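ADP-ribosylating toxin CARDS (Mycoplasma pneumoniae, PDB 4TLV) transfers the ADP-ribosyl group of NAD(+) to multiple target proteins and causes vacuolization and epithelial damage in host cells. Local coordinates at residues F63-E69 and G167-T173; D219-S225 and A266-L272; E273-V277 and Q312-F316; F316-R322 and M434-F440. One frame throughout, in Å; residues are numbered along the deposited sequence.

Interaction 1 of 4, residues F63-E69 and G167-T173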
# COMPACT_ATOMS: atom_id res chain seq x y z
N PHE A 63 1.12 -15.78 4.57
CA PHE A 63 0.60 -17.05 5.06
C PHE A 63 -0.31 -17.74 4.02
O PHE A 63 -0.60 -18.93 4.14
CB PHE A 63 -0.14 -16.79 6.39
CG PHE A 63 -0.39 -18.03 7.20
CD1 PHE A 63 0.66 -18.74 7.74
CD2 PHE A 63 -1.69 -18.46 7.45
CE1 PHE A 63 0.43 -19.88 8.51
CE2 PHE A 63 -1.92 -19.59 8.21
CZ PHE A 63 -0.86 -20.30 8.74
N GLY A 64 -0.73 -16.99 3.00
CA GLY A 64 -1.46 -17.56 1.89
C GLY A 64 -0.62 -18.06 0.71
O GLY A 64 -1.14 -18.23 -0.39
N SER A 65 0.69 -18.27 0.93
CA SER A 65 1.56 -18.79 -0.13
C SER A 65 1.01 -20.12 -0.67
O SER A 65 0.52 -20.94 0.11
CB SER A 65 2.96 -19.06 0.40
OG SER A 65 3.62 -17.86 0.73
N TRP A 66 1.14 -20.33 -1.97
CA TRP A 66 0.54 -21.49 -2.61
C TRP A 66 1.41 -22.74 -2.43
O TRP A 66 2.62 -22.65 -2.31
CB TRP A 66 0.32 -21.22 -4.10
CG TRP A 66 -0.64 -20.10 -4.41
CD1 TRP A 66 -1.30 -19.29 -3.51
CD2 TRP A 66 -1.04 -19.68 -5.71
NE1 TRP A 66 -2.09 -18.39 -4.21
CE2 TRP A 66 -1.94 -18.61 -5.55
CE3 TRP A 66 -0.70 -20.11 -7.00
CZ2 TRP A 66 -2.52 -17.96 -6.64
CZ3 TRP A 66 -1.28 -19.46 -8.08
CH2 TRP A 66 -2.18 -18.40 -7.89
N LEU A 67 0.77 -23.91 -2.42
CA LEU A 67 1.50 -25.14 -2.13
C LEU A 67 1.94 -25.85 -3.39
O LEU A 67 1.32 -25.69 -4.43
CB LEU A 67 0.63 -26.11 -1.32
CG LEU A 67 -0.02 -25.61 -0.03
CD1 LEU A 67 -0.63 -26.79 0.70
CD2 LEU A 67 0.99 -24.92 0.85
N ARG A 68 2.98 -26.66 -3.28
CA ARG A 68 3.32 -27.63 -4.33
C ARG A 68 2.23 -28.71 -4.39
O ARG A 68 1.47 -28.87 -3.44
CB ARG A 68 4.67 -28.29 -4.05
CG ARG A 68 5.84 -27.33 -4.08
CD ARG A 68 7.14 -28.07 -3.76
NE ARG A 68 8.31 -27.19 -3.90
CZ ARG A 68 8.91 -26.92 -5.05
NH1 ARG A 68 8.47 -27.46 -6.18
NH2 ARG A 68 9.97 -26.11 -5.07
N GLU A 69 2.19 -29.44 -5.49
CA GLU A 69 1.22 -30.51 -5.71
C GLU A 69 1.56 -31.80 -4.96
O GLU A 69 2.00 -32.78 -5.57
CB GLU A 69 1.11 -30.82 -7.21
CG GLU A 69 0.66 -29.64 -8.04
CD GLU A 69 0.41 -29.99 -9.50
OE1 GLU A 69 1.28 -30.63 -10.14
OE2 GLU A 69 -0.66 -29.61 -10.01
N GLY A 167 1.46 -25.41 -11.70
CA GLY A 167 1.71 -26.52 -10.80
C GLY A 167 1.66 -26.20 -9.31
O GLY A 167 2.10 -27.00 -8.48
N ARG A 168 1.13 -25.02 -8.97
CA ARG A 168 0.98 -24.63 -7.57
C ARG A 168 -0.50 -24.58 -7.20
O ARG A 168 -1.34 -24.27 -8.03
CB ARG A 168 1.64 -23.28 -7.29
CG ARG A 168 3.17 -23.36 -7.21
CD ARG A 168 3.61 -23.65 -5.81
NE ARG A 168 5.06 -23.74 -5.69
CZ ARG A 168 5.72 -23.85 -4.54
NH1 ARG A 168 5.05 -23.85 -3.38
NH2 ARG A 168 7.04 -23.94 -4.55
N VAL A 169 -0.81 -24.88 -5.94
CA VAL A 169 -2.20 -24.97 -5.50
C VAL A 169 -2.66 -23.67 -4.85
O VAL A 169 -2.07 -23.24 -3.87
CB VAL A 169 -2.37 -26.09 -4.47
CG1 VAL A 169 -3.81 -26.16 -4.01
CG2 VAL A 169 -1.90 -27.42 -5.06
N VAL A 170 -3.70 -23.07 -5.41
CA VAL A 170 -4.21 -21.78 -4.94
C VAL A 170 -4.77 -21.88 -3.53
O VAL A 170 -5.68 -22.67 -3.27
CB VAL A 170 -5.31 -21.24 -5.88
CG1 VAL A 170 -5.86 -19.91 -5.37
CG2 VAL A 170 -4.79 -21.09 -7.32
N GLU A 171 -4.22 -21.07 -2.63
CA GLU A 171 -4.63 -21.05 -1.24
C GLU A 171 -5.19 -19.70 -0.87
O GLU A 171 -4.84 -18.68 -1.47
CB GLU A 171 -3.42 -21.31 -0.33
CG GLU A 171 -2.71 -22.61 -0.58
CD GLU A 171 -3.39 -23.79 0.10
OE1 GLU A 171 -3.85 -23.65 1.25
OE2 GLU A 171 -3.44 -24.86 -0.53
N THR A 172 -6.03 -19.69 0.16
CA THR A 172 -6.42 -18.43 0.79
C THR A 172 -6.29 -18.62 2.30
O THR A 172 -5.90 -19.70 2.76
CB THR A 172 -7.83 -17.97 0.33
OG1 THR A 172 -8.06 -16.63 0.77
CG2 THR A 172 -8.93 -18.89 0.87
N THR A 173 -6.55 -17.58 3.07
CA THR A 173 -6.42 -17.66 4.51
C THR A 173 -7.76 -17.39 5.14
O THR A 173 -8.65 -16.81 4.53
CB THR A 173 -5.39 -16.64 5.03
OG1 THR A 173 -5.77 -15.33 4.60
CG2 THR A 173 -4.00 -16.96 4.47
O HOH W 1 -2.93 -16.70 -1.72
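The indole of Trp66 lies against Val170, the two side chains running side by side and pointing the same way. CA of Val170 stands over one ring face, 3.8 Å from the centroid of the five-membered ring and 6° off its normal, a CH-pi contact, while CG2 covers the benzo end near CH2. With CG anti to the carbonyl carbon, Trp66 turns NE1 to a water that also donates to O of Gly64 and O of Glu171, so a single water ties ring and both backbones. Arg168 bends at chi2 (-89°) and folds back across residues 66-68: its NH1 donates to Trp66 O at 2.9 Å, and CG of Arg68 sits 3.4 Å above the centre of its guanidinium. The two guanidinium planes are 43° apart, with NH2 of Arg168 over one face of the Arg68 group at 3.5 Å from Arg68 NE, a close pair of like charges. Leu67 and Val169 form an antiparallel hydrogen-bonded pair, with Val169 N to Leu67 O at 2.7 Å. The short, weakly bonded strand 67-68 is thus one of the two outermost strands of the five-stranded mART sheet, beside strand 168-181, whose other neighbour is strand 146-156.

Interaction 2 of 4, residues D219-S225 and A266-L272. With SO4 (sulfate ion), chain H.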
# COMPACT_ATOMS: atom_id res chain seq x y z
N ASP A 219 9.50 -15.74 -1.76
CA ASP A 219 8.50 -15.74 -2.83
C ASP A 219 7.19 -16.27 -2.25
O ASP A 219 7.10 -17.45 -1.89
CB ASP A 219 8.98 -16.65 -3.97
CG ASP A 219 8.03 -16.70 -5.13
OD1 ASP A 219 6.85 -16.33 -4.97
OD2 ASP A 219 8.48 -17.10 -6.23
N VAL A 220 6.17 -15.41 -2.15
CA VAL A 220 4.91 -15.84 -1.54
C VAL A 220 3.75 -15.94 -2.54
O VAL A 220 2.59 -15.74 -2.17
CB VAL A 220 4.54 -14.99 -0.30
CG1 VAL A 220 5.53 -15.26 0.83
CG2 VAL A 220 4.47 -13.48 -0.65
N SER A 221 4.10 -16.24 -3.79
CA SER A 221 3.17 -16.56 -4.88
C SER A 221 2.70 -15.34 -5.65
O SER A 221 2.68 -14.23 -5.13
CB SER A 221 1.95 -17.37 -4.40
OG SER A 221 2.35 -18.49 -3.63
N GLU A 222 2.34 -15.58 -6.91
CA GLU A 222 1.84 -14.55 -7.80
C GLU A 222 2.77 -13.35 -7.90
O GLU A 222 2.33 -12.21 -8.03
CB GLU A 222 0.43 -14.13 -7.40
CG GLU A 222 -0.57 -15.22 -7.71
CD GLU A 222 -1.97 -14.85 -7.28
OE1 GLU A 222 -2.17 -14.57 -6.08
OE2 GLU A 222 -2.85 -14.84 -8.16
N GLY A 223 4.06 -13.63 -7.87
CA GLY A 223 5.07 -12.60 -8.09
C GLY A 223 5.40 -11.79 -6.85
O GLY A 223 6.24 -10.88 -6.91
N THR A 224 4.74 -12.11 -5.75
CA THR A 224 4.82 -11.29 -4.54
C THR A 224 6.07 -11.59 -3.73
O THR A 224 6.40 -12.75 -3.51
CB THR A 224 3.55 -11.50 -3.67
OG1 THR A 224 2.41 -11.20 -4.46
CG2 THR A 224 3.56 -10.60 -2.44
N SER A 225 6.78 -10.54 -3.31
CA SER A 225 7.95 -10.67 -2.44
C SER A 225 7.56 -10.41 -0.99
O SER A 225 6.75 -9.52 -0.73
CB SER A 225 9.01 -9.62 -2.82
OG SER A 225 9.29 -9.65 -4.21
N ALA A 266 8.89 -11.90 -8.06
CA ALA A 266 9.40 -13.25 -7.79
C ALA A 266 9.07 -14.20 -8.95
O ALA A 266 8.23 -13.88 -9.80
CB ALA A 266 8.80 -13.76 -6.48
N SER A 267 9.74 -15.37 -9.00
CA SER A 267 9.52 -16.37 -10.06
C SER A 267 8.06 -16.74 -10.23
O SER A 267 7.61 -17.04 -11.34
CB SER A 267 10.30 -17.67 -9.76
OG SER A 267 11.69 -17.46 -9.70
N SER A 268 7.33 -16.72 -9.12
CA SER A 268 5.92 -17.14 -9.09
C SER A 268 5.03 -16.23 -9.91
O SER A 268 3.83 -16.50 -10.07
CB SER A 268 5.41 -17.23 -7.64
OG SER A 268 5.52 -15.95 -7.02
N VAL A 269 5.60 -15.14 -10.43
CA VAL A 269 4.86 -14.26 -11.32
C VAL A 269 4.35 -15.07 -12.53
O VAL A 269 3.36 -14.69 -13.17
CB VAL A 269 5.71 -13.02 -11.74
CG1 VAL A 269 6.71 -13.40 -12.81
CG2 VAL A 269 4.84 -11.86 -12.22
N LYS A 270 4.98 -16.20 -12.82
CA LYS A 270 4.52 -17.04 -13.94
C LYS A 270 3.16 -17.71 -13.67
O LYS A 270 2.56 -18.26 -14.57
CB LYS A 270 5.55 -18.12 -14.26
CG LYS A 270 5.68 -19.19 -13.23
CD LYS A 270 6.64 -20.27 -13.71
CE LYS A 270 6.93 -21.26 -12.60
NZ LYS A 270 7.90 -22.29 -13.10
N GLU A 271 2.70 -17.66 -12.43
CA GLU A 271 1.38 -18.18 -12.07
C GLU A 271 0.23 -17.31 -12.59
O GLU A 271 -0.93 -17.77 -12.57
CB GLU A 271 1.26 -18.31 -10.54
CG GLU A 271 2.20 -19.34 -9.93
CD GLU A 271 2.40 -19.19 -8.42
OE1 GLU A 271 1.99 -18.17 -7.84
OE2 GLU A 271 2.99 -20.12 -7.82
N LEU A 272 0.49 -16.06 -12.98
CA LEU A 272 -0.61 -15.12 -13.23
C LEU A 272 -1.40 -15.50 -14.47
O LEU A 272 -0.82 -15.86 -15.48
CB LEU A 272 -0.10 -13.68 -13.38
CG LEU A 272 0.69 -13.14 -12.18
CD1 LEU A 272 1.06 -11.68 -12.41
CD2 LEU A 272 -0.10 -13.29 -10.89
S SO4 H . 12.55 -21.02 -9.78
O1 SO4 H . 12.52 -21.24 -8.34
O2 SO4 H . 13.07 -19.69 -10.06
O3 SO4 H . 11.20 -21.19 -10.32
O4 SO4 H . 13.43 -22.01 -10.40
O HOH W 2 11.37 -16.52 -6.79
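Asp219 and Ser268 meet through their first torsions: CG of Asp219 is anti to the backbone N (chi1 -179°), and OG of Ser268 lies between its own backbone N and carbonyl carbon (chi1 60°), which aims the carboxylate and the hydroxyl at each other. The setting is an Asx turn, in which Asp219 OD1 accepts from Ser221 N, followed by a type I' beta turn from Ser221 to Thr224, docked on the 3-10 segment 267-271. OG of Ser268 donates to Asp219 OD1 at 2.5 Å, a very short bond, and in turn accepts from Gly223 N at 2.9 Å. The second carboxylate oxygen, OD2, receives Ser268 N on its syn lone pair, so both oxygens of Asp219 are engaged by one serine. CB of Ala266 packs against the same carboxylate, 3.3 Å from Asp219 CG. Farther along, OE1 of Glu271 takes Glu222 N at 2.8 Å, nearly along its C-O axis. This glutamate belongs to the KELED motif, and its buried carboxylate also lies close to that of Glu252. Gly223 passes 3.6 Å from Val269 between CA atoms, and its positive phi (83°) suits a glycine. The contact joins a loop of the region inferred to form the NAD(+)-binding pocket to the chain leading into D2. At its outer edge lies a sulfate probably from the crystallisation liquor, hydrogen-bonded also to Lys253 NZ; OG of Ser267 donates to its O2 at 2.6 Å.

Interaction 3 of 4, residues E273-V277 and Q312-F316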
# COMPACT_ATOMS: atom_id res chain seq x y z
N GLU A 273 -2.73 -15.40 -14.38
CA GLU A 273 -3.63 -15.64 -15.50
C GLU A 273 -4.65 -14.53 -15.54
O GLU A 273 -4.96 -13.94 -14.50
CB GLU A 273 -4.39 -16.97 -15.32
CG GLU A 273 -3.52 -18.19 -15.18
CD GLU A 273 -4.22 -19.37 -14.50
OE1 GLU A 273 -5.33 -19.20 -13.90
OE2 GLU A 273 -3.65 -20.48 -14.55
N ASP A 274 -5.16 -14.24 -16.72
CA ASP A 274 -6.23 -13.26 -16.88
C ASP A 274 -7.55 -13.87 -16.44
O ASP A 274 -7.96 -14.90 -16.97
CB ASP A 274 -6.32 -12.82 -18.35
CG ASP A 274 -5.16 -11.93 -18.77
OD1 ASP A 274 -4.41 -11.43 -17.91
OD2 ASP A 274 -5.03 -11.72 -19.99
N THR A 275 -8.21 -13.24 -15.48
CA THR A 275 -9.45 -13.79 -14.95
C THR A 275 -10.60 -12.80 -15.04
O THR A 275 -10.52 -11.69 -14.49
CB THR A 275 -9.29 -14.19 -13.45
OG1 THR A 275 -8.89 -13.04 -12.69
CG2 THR A 275 -8.22 -15.26 -13.28
N PRO A 276 -11.69 -13.18 -15.72
CA PRO A 276 -12.93 -12.40 -15.58
C PRO A 276 -13.53 -12.68 -14.20
O PRO A 276 -13.08 -13.60 -13.51
CB PRO A 276 -13.82 -12.98 -16.68
CG PRO A 276 -13.35 -14.40 -16.81
CD PRO A 276 -11.84 -14.26 -16.71
N VAL A 277 -14.53 -11.89 -13.80
CA VAL A 277 -15.09 -11.99 -12.47
C VAL A 277 -16.61 -12.19 -12.55
O VAL A 277 -17.32 -11.39 -13.16
CB VAL A 277 -14.81 -10.72 -11.64
CG1 VAL A 277 -15.39 -10.86 -10.24
CG2 VAL A 277 -13.27 -10.46 -11.58
N GLN A 312 -14.47 -3.54 -20.47
CA GLN A 312 -13.31 -4.38 -20.24
C GLN A 312 -13.63 -5.34 -19.10
O GLN A 312 -14.40 -5.01 -18.21
CB GLN A 312 -12.07 -3.51 -19.99
CG GLN A 312 -11.66 -2.75 -21.28
CD GLN A 312 -10.42 -1.90 -21.10
OE1 GLN A 312 -9.68 -2.05 -20.13
NE2 GLN A 312 -10.17 -1.00 -22.05
N THR A 313 -13.08 -6.54 -19.17
CA THR A 313 -13.64 -7.67 -18.44
C THR A 313 -12.63 -8.37 -17.53
O THR A 313 -13.02 -9.21 -16.73
CB THR A 313 -14.19 -8.73 -19.42
OG1 THR A 313 -13.10 -9.33 -20.15
CG2 THR A 313 -15.17 -8.12 -20.41
N ILE A 314 -11.35 -8.05 -17.66
CA ILE A 314 -10.34 -8.74 -16.87
C ILE A 314 -9.88 -7.89 -15.68
O ILE A 314 -9.43 -6.75 -15.85
CB ILE A 314 -9.10 -9.14 -17.71
CG1 ILE A 314 -9.52 -10.00 -18.92
CG2 ILE A 314 -8.03 -9.81 -16.81
CD1 ILE A 314 -10.32 -11.30 -18.57
N PHE A 315 -9.97 -8.47 -14.49
CA PHE A 315 -9.59 -7.78 -13.26
C PHE A 315 -8.63 -8.63 -12.44
O PHE A 315 -8.56 -9.85 -12.63
CB PHE A 315 -10.82 -7.46 -12.38
CG PHE A 315 -11.83 -6.56 -13.06
CD1 PHE A 315 -12.75 -7.10 -13.95
CD2 PHE A 315 -11.85 -5.20 -12.81
CE1 PHE A 315 -13.68 -6.29 -14.59
CE2 PHE A 315 -12.78 -4.38 -13.45
CZ PHE A 315 -13.70 -4.93 -14.34
N PHE A 316 -7.89 -7.99 -11.55
CA PHE A 316 -7.11 -8.71 -10.56
C PHE A 316 -7.16 -8.00 -9.23
O PHE A 316 -7.39 -6.79 -9.17
CB PHE A 316 -5.66 -8.93 -11.04
CG PHE A 316 -4.89 -7.65 -11.28
CD1 PHE A 316 -4.23 -7.02 -10.24
CD2 PHE A 316 -4.77 -7.13 -12.56
CE1 PHE A 316 -3.50 -5.85 -10.46
CE2 PHE A 316 -4.03 -5.96 -12.80
CZ PHE A 316 -3.40 -5.32 -11.74
O HOH W 3 -6.70 -11.18 -13.99
O HOH W 4 -15.40 -10.00 -15.78
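Ile314 meets the chain at Asp274, Thr275 and Pro276 with two different branches. Its CD1 lies alongside the proline ring, 3.8 Å from Pro276 CD, the two side chains pointing the same way; its CG2 reaches back over Thr275 N to Asp274 CB, 3.8 Å away, where the side chains of Asp274 and Ile314 cross at about a right angle. The split follows from the torsions: CG2 is anti to the backbone N, while CG1 is anti to the carbonyl carbon (chi1 -56°) and a further turn at chi2 swings CD1 to the proline. Beyond Pro276, Val277 CG2 approaches Phe315 CB at 4.0 Å, again crossing at about a right angle. One direct hydrogen bond joins the backbones, Phe315 N to Thr275 O at 3.3 Å, with the donor tilted 26° from the carbonyl plane. A CA-H...O contact from Pro276 CA to Thr313 O, 3.4 Å long, lies next to it.

Two waters also link the backbones. One accepts from Thr275 N and donates to Phe315 O at 2.7 Å; the other accepts from Val277 N and donates to Thr313 O, also at 2.7 Å. Outside this shell, Lys326 forms a salt bridge with Asp274 OD1, and strands 287-293 and 323-325 pack on Phe315 through Leu290, Ala292, Ile323 and Leu325. The contact therefore brings the end of the KELED motif and the entry to the D2 beta-trefoil beside strand 315-317. Its chemistry implies a partly hydrated join: one long direct bond and two water bridges connect the backbones, with aliphatic contacts of Ile314 and Val277 beside them.

Interaction 4 of 4, residues F316-R322 and M434-F440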
# COMPACT_ATOMS: atom_id res chain seq x y z
N PHE A 316 -7.89 -7.99 -11.55
CA PHE A 316 -7.11 -8.71 -10.56
C PHE A 316 -7.16 -8.00 -9.23
O PHE A 316 -7.39 -6.79 -9.17
CB PHE A 316 -5.66 -8.93 -11.04
CG PHE A 316 -4.89 -7.65 -11.28
CD1 PHE A 316 -4.23 -7.02 -10.24
CD2 PHE A 316 -4.77 -7.13 -12.56
CE1 PHE A 316 -3.50 -5.85 -10.46
CE2 PHE A 316 -4.03 -5.96 -12.80
CZ PHE A 316 -3.40 -5.32 -11.74
N TRP A 317 -6.95 -8.75 -8.16
CA TRP A 317 -6.94 -8.22 -6.81
C TRP A 317 -5.47 -8.24 -6.39
O TRP A 317 -4.84 -9.30 -6.42
CB TRP A 317 -7.79 -9.13 -5.92
CG TRP A 317 -7.99 -8.67 -4.49
CD1 TRP A 317 -8.14 -7.39 -4.04
CD2 TRP A 317 -8.09 -9.51 -3.34
NE1 TRP A 317 -8.29 -7.38 -2.66
CE2 TRP A 317 -8.28 -8.67 -2.22
CE3 TRP A 317 -8.03 -10.90 -3.15
CZ2 TRP A 317 -8.39 -9.18 -0.92
CZ3 TRP A 317 -8.16 -11.40 -1.87
CH2 TRP A 317 -8.34 -10.54 -0.77
N ASP A 318 -4.93 -7.08 -6.02
CA ASP A 318 -3.49 -6.99 -5.70
C ASP A 318 -3.19 -6.89 -4.19
O ASP A 318 -4.10 -6.88 -3.37
CB ASP A 318 -2.81 -5.84 -6.49
CG ASP A 318 -3.18 -4.44 -5.97
OD1 ASP A 318 -3.63 -4.29 -4.81
OD2 ASP A 318 -2.99 -3.47 -6.73
N VAL A 319 -1.91 -6.82 -3.84
CA VAL A 319 -1.50 -6.88 -2.44
C VAL A 319 -1.78 -5.60 -1.67
O VAL A 319 -1.67 -5.58 -0.44
CB VAL A 319 -0.00 -7.21 -2.30
CG1 VAL A 319 0.24 -8.71 -2.54
CG2 VAL A 319 0.81 -6.34 -3.28
N TYR A 320 -2.17 -4.54 -2.38
CA TYR A 320 -2.66 -3.32 -1.73
C TYR A 320 -4.16 -3.43 -1.51
O TYR A 320 -4.80 -2.49 -1.05
CB TYR A 320 -2.35 -2.08 -2.59
CG TYR A 320 -0.87 -1.82 -2.73
CD1 TYR A 320 -0.15 -1.28 -1.69
CD2 TYR A 320 -0.21 -2.13 -3.90
CE1 TYR A 320 1.23 -1.06 -1.81
CE2 TYR A 320 1.15 -1.92 -4.02
CZ TYR A 320 1.86 -1.39 -2.96
OH TYR A 320 3.22 -1.16 -3.09
N GLN A 321 -4.71 -4.60 -1.82
CA GLN A 321 -6.14 -4.88 -1.71
C GLN A 321 -7.01 -4.26 -2.81
O GLN A 321 -8.24 -4.22 -2.67
CB GLN A 321 -6.70 -4.50 -0.32
CG GLN A 321 -6.09 -5.27 0.83
CD GLN A 321 -6.75 -4.95 2.18
OE1 GLN A 321 -6.02 -4.28 3.05
NE2 GLN A 321 -7.92 -5.29 2.41
N ARG A 322 -6.40 -3.80 -3.90
CA ARG A 322 -7.15 -3.12 -4.95
C ARG A 322 -7.64 -4.12 -5.97
O ARG A 322 -6.97 -5.10 -6.28
CB ARG A 322 -6.28 -2.07 -5.64
CG ARG A 322 -5.63 -1.06 -4.67
CD ARG A 322 -4.72 -0.10 -5.46
NE ARG A 322 -3.56 -0.79 -6.03
CZ ARG A 322 -2.50 -0.16 -6.52
NH1 ARG A 322 -2.45 1.17 -6.50
NH2 ARG A 322 -1.49 -0.85 -7.07
N MET A 434 -4.32 -12.28 -3.48
CA MET A 434 -3.71 -10.98 -3.76
C MET A 434 -2.38 -11.14 -4.49
O MET A 434 -1.41 -11.61 -3.91
CB MET A 434 -3.55 -10.19 -2.44
CG MET A 434 -4.86 -9.68 -1.88
SD MET A 434 -4.68 -9.08 -0.20
CE MET A 434 -4.99 -10.56 0.71
N ARG A 435 -2.35 -10.72 -5.75
CA ARG A 435 -1.17 -10.88 -6.59
C ARG A 435 -0.28 -9.64 -6.45
O ARG A 435 -0.72 -8.61 -5.93
CB ARG A 435 -1.56 -11.05 -8.06
CG ARG A 435 -2.12 -9.77 -8.73
CD ARG A 435 -2.10 -9.87 -10.29
NE ARG A 435 -2.91 -11.01 -10.76
CZ ARG A 435 -3.13 -11.31 -12.04
NH1 ARG A 435 -2.63 -10.55 -13.00
NH2 ARG A 435 -3.89 -12.37 -12.35
N ALA A 436 0.96 -9.74 -6.90
CA ALA A 436 1.87 -8.60 -6.88
C ALA A 436 1.28 -7.43 -7.67
O ALA A 436 0.59 -7.62 -8.67
CB ALA A 436 3.26 -9.00 -7.41
N ALA A 437 1.56 -6.21 -7.22
CA ALA A 437 1.02 -5.01 -7.82
C ALA A 437 1.77 -4.63 -9.09
O ALA A 437 2.92 -5.01 -9.26
CB ALA A 437 1.08 -3.87 -6.81
N SER A 438 1.13 -3.86 -9.96
CA SER A 438 1.74 -3.49 -11.24
C SER A 438 2.01 -1.99 -11.36
O SER A 438 2.81 -1.57 -12.21
CB SER A 438 0.89 -3.95 -12.41
OG SER A 438 -0.29 -3.18 -12.50
N THR A 439 1.34 -1.19 -10.54
CA THR A 439 1.64 0.24 -10.44
C THR A 439 1.69 0.68 -8.99
O THR A 439 1.08 0.07 -8.11
CB THR A 439 0.63 1.13 -11.20
OG1 THR A 439 -0.67 1.06 -10.58
CG2 THR A 439 0.57 0.72 -12.70
N PHE A 440 2.43 1.76 -8.75
CA PHE A 440 2.74 2.17 -7.38
C PHE A 440 2.56 3.68 -7.21
O PHE A 440 3.49 4.39 -6.83
CB PHE A 440 4.17 1.74 -7.06
CG PHE A 440 4.40 0.27 -7.28
CD1 PHE A 440 4.78 -0.21 -8.52
CD2 PHE A 440 4.20 -0.63 -6.25
CE1 PHE A 440 4.99 -1.56 -8.74
CE2 PHE A 440 4.40 -1.99 -6.46
CZ PHE A 440 4.79 -2.45 -7.70
O HOH W 5 -1.55 -3.26 -9.20
O HOH W 6 -0.90 2.72 -8.33
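Met434 lies over one face of the Trp317 indole, and this is the compact end of the contact. Its CG stands 3.4 Å from the centroid of the six-membered ring, 5° off the normal, and SD is 4.1 Å from the same centroid, a Met-aromatic contact; the bend at chi3 (-90°) carries CE on to Trp317 CH2. Beside it Arg435 N donates to Trp317 O at 2.9 Å. The Arg435 side chain crosses that of Phe316 at about a right angle, yet its guanidinium and the phenyl plane differ by just 8°, with CB of Phe316 3.4 Å above the guanidinium; its NH2 goes on to Glu273 O. CB of Ala437 meets the edge of the Tyr320 ring, 3.4 Å from CE2.

Toward Ser438, which is partly exposed, and Thr439, water enters the contact. Arg322 grips OD2 of Asp318 side-on with NE and NH2, and NH2 also donates to Thr439 O at 2.9 Å. One water links Asp318 OD2 to Ser438 N, another lies between Arg322 NH1 and Thr439 OG1. Thr439 O lies near the guanidinium plane, consistent with the salt bridge orienting Arg322; turn 318-321 with Arg322 thereby meets the D2-D3 junction by a charge-assisted bond.

How the interactions relate
Interactions 2 and 4 are mostly buried, whereas interactions 1 and 3 are partly buried and reach the surface. Interaction 1 completes the edge of the mART sheet by strand pairing, and touches interaction 2 through a probable hydrogen bond from Trp66 N to Ser221 OG. Interaction 2 relies on carboxylates and a serine hydroxyl gripping amides of the turn and of the 3-10 segment; its Glu222 O probably accepts from Ala436 N of interaction 4, joining the region inferred to form the NAD(+) pocket to the D2-D3 junction. Interactions 3 and 4 share Phe316 and strand 315-317, but the former depends on bridging waters and aliphatic contacts, the latter on aromatic packing and a salt bridge. The KELED motif spans interactions 2 and 3.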